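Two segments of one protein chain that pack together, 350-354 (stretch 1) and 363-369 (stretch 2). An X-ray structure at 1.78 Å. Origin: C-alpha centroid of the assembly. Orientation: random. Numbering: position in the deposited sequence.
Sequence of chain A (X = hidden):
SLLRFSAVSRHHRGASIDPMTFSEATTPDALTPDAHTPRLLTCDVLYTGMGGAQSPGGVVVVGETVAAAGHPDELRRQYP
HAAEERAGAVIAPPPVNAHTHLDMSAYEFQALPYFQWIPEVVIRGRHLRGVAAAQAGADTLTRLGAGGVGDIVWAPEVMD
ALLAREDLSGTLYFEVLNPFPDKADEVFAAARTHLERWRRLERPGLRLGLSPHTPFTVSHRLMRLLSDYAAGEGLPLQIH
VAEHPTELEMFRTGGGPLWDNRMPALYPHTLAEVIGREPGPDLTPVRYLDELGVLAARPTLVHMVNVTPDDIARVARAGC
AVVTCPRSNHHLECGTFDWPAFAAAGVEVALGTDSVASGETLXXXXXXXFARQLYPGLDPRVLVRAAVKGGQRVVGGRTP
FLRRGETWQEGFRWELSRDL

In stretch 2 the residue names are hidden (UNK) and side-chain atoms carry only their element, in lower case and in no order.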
ATOM      1  N   ALA A 350       0.248   4.148   5.542  1.00 17.31           N
ATOM      2  CA  ALA A 350      -0.933   3.966   4.707  1.00 16.72           C
ATOM      3  C   ALA A 350      -1.309   2.488   4.759  1.00 16.16           C
ATOM      4  O   ALA A 350      -0.497   1.644   5.147  1.00 16.00           O
ATOM      5  CB  ALA A 350      -0.631   4.380   3.271  1.00 14.03           C
ATOM      6  N   LEU A 351      -2.539   2.176   4.369  1.00 15.61           N
ATOM      7  CA  LEU A 351      -3.012   0.801   4.375  1.00 15.54           C
ATOM      8  C   LEU A 351      -3.268   0.229   2.985  1.00 14.93           C
ATOM      9  O   LEU A 351      -3.728   0.925   2.082  1.00 17.36           O
ATOM     10  CB  LEU A 351      -4.300   0.702   5.194  1.00 17.30           C
ATOM     11  CG  LEU A 351      -4.152   0.691   6.713  1.00 17.37           C
ATOM     12  CD1 LEU A 351      -5.486   1.038   7.363  1.00 19.00           C
ATOM     13  CD2 LEU A 351      -3.677  -0.680   7.160  1.00 17.73           C
ATOM     14  N   GLY A 352      -2.965  -1.056   2.840  1.00 14.35           N
ATOM     15  CA  GLY A 352      -3.184  -1.756   1.585  1.00 14.00           C
ATOM     16  C   GLY A 352      -3.680  -3.150   1.934  1.00 12.07           C
ATOM     17  O   GLY A 352      -3.585  -3.564   3.085  1.00 11.78           O
ATOM     18  N   THR A 353      -4.214  -3.875   0.954  1.00 13.62           N
ATOM     19  CA  THR A 353      -4.703  -5.227   1.189  1.00 14.24           C
ATOM     20  C   THR A 353      -3.756  -6.222   0.532  1.00 15.73           C
ATOM     21  O   THR A 353      -3.809  -7.420   0.812  1.00 15.45           O
ATOM     22  CB  THR A 353      -6.090  -5.450   0.542  1.00 14.63           C
ATOM     23  OG1 THR A 353      -5.978  -5.260  -0.876  1.00 14.51           O
ATOM     24  CG2 THR A 353      -7.120  -4.474   1.098  1.00 14.51           C
ATOM     25  N   ASP A 354      -2.887  -5.708  -0.336  1.00 15.17           N
ATOM     26  CA  ASP A 354      -1.968  -6.541  -1.106  1.00 15.89           C
ATOM     27  C   ASP A 354      -2.911  -7.263  -2.080  1.00 14.80           C
ATOM     28  O   ASP A 354      -4.108  -6.989  -2.082  1.00 17.02           O
ATOM     29  CB  ASP A 354      -1.249  -7.548  -0.204  1.00 17.88           C
ATOM     30  CG  ASP A 354       0.123  -7.914  -0.721  1.00 17.92           C
ATOM     31  OD1 ASP A 354       0.429  -7.587  -1.882  1.00 21.47           O
ATOM     32  OD2 ASP A 354       0.893  -8.539   0.033  1.00 19.77           O
ATOM     33  N   UNK A 363     -10.880  -4.829  -0.103  1.00 17.86           N
ATOM     34  CA  UNK A 363     -11.562  -3.878   0.772  1.00 17.56           C
ATOM     35  C   UNK A 363     -10.738  -3.471   1.994  1.00 15.82           C
ATOM     36  O   UNK A 363     -10.668  -4.210   2.972  1.00 16.95           O
ATOM     37  c   UNK A 363     -12.890  -4.483   1.236  1.00 17.82           C
ATOM     38  c   UNK A 363     -13.772  -3.478   1.932  1.00 19.10           C
ATOM     39  n   UNK A 363     -15.012  -3.872   2.219  1.00 21.20           N
ATOM     40  o   UNK A 363     -13.350  -2.355   2.210  1.00 18.50           O
ATOM     41  N   UNK A 364     -10.142  -2.284   1.946  1.00 16.80           N
ATOM     42  CA  UNK A 364      -9.317  -1.788   3.051  1.00 17.94           C
ATOM     43  C   UNK A 364     -10.079  -1.602   4.365  1.00 17.27           C
ATOM     44  O   UNK A 364      -9.472  -1.570   5.436  1.00 17.98           O
ATOM     45  c   UNK A 364      -7.980   0.198   3.895  1.00 22.68           C
ATOM     46  c   UNK A 364      -7.534  -0.735   1.638  1.00 21.32           C
ATOM     47  c   UNK A 364      -8.614  -0.454   2.666  1.00 18.10           C
ATOM     48  N   UNK A 365     -11.403  -1.484   4.303  1.00 17.11           N
ATOM     49  CA  UNK A 365     -12.176  -1.326   5.535  1.00 17.30           C
ATOM     50  C   UNK A 365     -11.908  -2.538   6.423  1.00 17.27           C
ATOM     51  O   UNK A 365     -11.911  -2.448   7.652  1.00 18.69           O
ATOM     52  n   UNK A 365     -16.154   1.971   1.096  1.00 27.15           N
ATOM     53  c   UNK A 365     -14.065  -0.097   4.313  1.00 18.13           C
ATOM     54  c   UNK A 365     -13.678  -1.244   5.233  1.00 15.88           C
ATOM     55  n   UNK A 365     -16.003   0.929   3.139  1.00 20.65           N
ATOM     56  n   UNK A 365     -14.904   0.061   1.309  1.00 23.45           N
ATOM     57  c   UNK A 365     -15.681   0.990   1.851  1.00 24.35           C
ATOM     58  c   UNK A 365     -15.563  -0.118   4.054  1.00 20.11           C
ATOM     59  N   UNK A 366     -11.674  -3.676   5.787  1.00 16.43           N
ATOM     60  CA  UNK A 366     -11.410  -4.909   6.505  1.00 17.09           C
ATOM     61  C   UNK A 366     -10.014  -4.933   7.126  1.00 17.94           C
ATOM     62  O   UNK A 366      -9.785  -5.619   8.124  1.00 18.01           O
ATOM     63  c   UNK A 366     -13.141  -6.333   5.328  1.00 21.42           C
ATOM     64  o   UNK A 366     -14.620  -7.157   3.664  1.00 26.60           O
ATOM     65  c   UNK A 366     -13.458  -7.196   4.120  1.00 23.85           C
ATOM     66  c   UNK A 366     -11.640  -6.094   5.563  1.00 19.27           C
ATOM     67  o   UNK A 366     -12.571  -7.919   3.631  1.00 22.56           O
ATOM     68  N   UNK A 367      -9.089  -4.173   6.550  1.00 15.98           N
ATOM     69  CA  UNK A 367      -7.735  -4.107   7.090  1.00 16.27           C
ATOM     70  C   UNK A 367      -7.758  -3.245   8.342  1.00 16.62           C
ATOM     71  O   UNK A 367      -6.982  -3.457   9.267  1.00 15.54           O
ATOM     72  o   UNK A 367      -6.104  -6.550   4.102  1.00 17.40           O
ATOM     73  c   UNK A 367      -6.606  -4.321   4.790  1.00 16.12           C
ATOM     74  c   UNK A 367      -6.015  -5.705   5.026  1.00 18.65           C
ATOM     75  c   UNK A 367      -6.769  -3.501   6.069  1.00 16.97           C
ATOM     76  o   UNK A 367      -5.451  -5.948   6.114  1.00 16.30           O
ATOM     77  N   UNK A 368      -8.655  -2.261   8.363  1.00 16.79           N
ATOM     78  CA  UNK A 368      -8.785  -1.383   9.519  1.00 17.36           C
ATOM     79  C   UNK A 368      -9.251  -2.226  10.701  1.00 17.57           C
ATOM     80  O   UNK A 368      -8.718  -2.123  11.804  1.00 17.89           O
ATOM     81  c   UNK A 368      -9.806  -0.247   9.245  1.00 17.62           C
ATOM     82  c   UNK A 368     -10.142   0.495  10.542  1.00 18.84           C
ATOM     83  c   UNK A 368      -9.226   0.728   8.227  1.00 17.63           C
ATOM     84  N   UNK A 369     -10.244  -3.072  10.458  1.00 17.12           N
ATOM     85  CA  UNK A 369     -10.764  -3.942  11.499  1.00 18.29           C
ATOM     86  C   UNK A 369      -9.664  -4.861  12.007  1.00 18.72           C
ATOM     87  O   UNK A 369      -9.489  -5.024  13.213  1.00 19.87           O
ATOM     88  c   UNK A 369     -11.934  -4.785  10.966  1.00 18.72           C
ATOM     89  o   UNK A 369     -13.028  -3.918  10.653  1.00 20.11           O
ATOM     90  c   UNK A 369     -12.378  -5.823  11.991  1.00 19.15           C
TER
HETATM   91  O   HOH W   1      -3.619  -7.411   3.482  1.00 14.70           O

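Position 363 carries four side-chain atoms: a carbon, then a second carbon bearing one oxygen and one nitrogen. Its CA-to-CB bond points away from stretch 1, and its nearest side-chain approach is CB to Thr-353 CG2, 5.8 Å; it is the backbone C that lies 3.9 Å from Thr-353 CG2. The side-chain oxygen sits 3.0 Å from the backbone N of position 365, with an N-H...acceptor angle of 148°, a capping bond ahead of the helix. A terminal amide after one methylene carbon is Asn-363, and the oxygen is OD1.

Position 364 has three carbons, one carrying the other two. One outer carbon lies 3.9 Å from Leu-351 CB, the other 3.8 Å from Thr-353 CG2. Branching at CB without a heteroatom gives Val-364, whose CG1 makes the first contact and CG2 the second. The closest pair of CA atoms across the stretches is here, Thr-353 CA to Val-364 CA at 6.0 Å.

Position 365 shows three carbons, a nitrogen, and a carbon carrying two more nitrogens. This guanidinium identifies Arg-365. Its CA-to-CB bond points away, and the side chain does not touch stretch 1; instead its NH1 donates to Asn-363 OD1 at 3.0 Å, so that one oxygen receives both backbone and side chain of the same residue.

Position 366 has three carbons in a row, the third bearing two oxygens: Glu-366. Its N donates to Asn-363 O at 3.0 Å.

Position 367 repeats that composition, but its CA-to-CB bond points toward stretch 1. The middle carbon of the three lies 3.6 Å from Gly-352 O, and one oxygen 3.5 Å from Thr-353 CA. The residue is Glu-367, with chi1 and chi2 both m; the oxygen near Thr-353 CA is OE2.

Position 368 again has a carbon carrying two carbons, one of them 3.9 Å from Leu-351 CD1. It is Val-368, touching through CG2.

Position 369 has a carbon bearing one oxygen and one carbon, which makes it Thr-369. Exposed, it is out of reach of stretch 1.

The contact buries 302 Å², both sides summed, without a direct hydrogen bond across it. Val-364 and Val-368, four residues apart, both meet Leu-351; Glu-367 N and Val-368 N donate to Val-364 O at 2.9 and 3.1 Å. Polar linkage comes through water 1, which donates to Thr-353 O and to Glu-367 OE2, each oxygen 2.7 Å from the water O. The carboxylate thus joins the loop that follows the strand by way of solvent, beside an apolar patch.

Stretch 2 (363-369) NVREEVT
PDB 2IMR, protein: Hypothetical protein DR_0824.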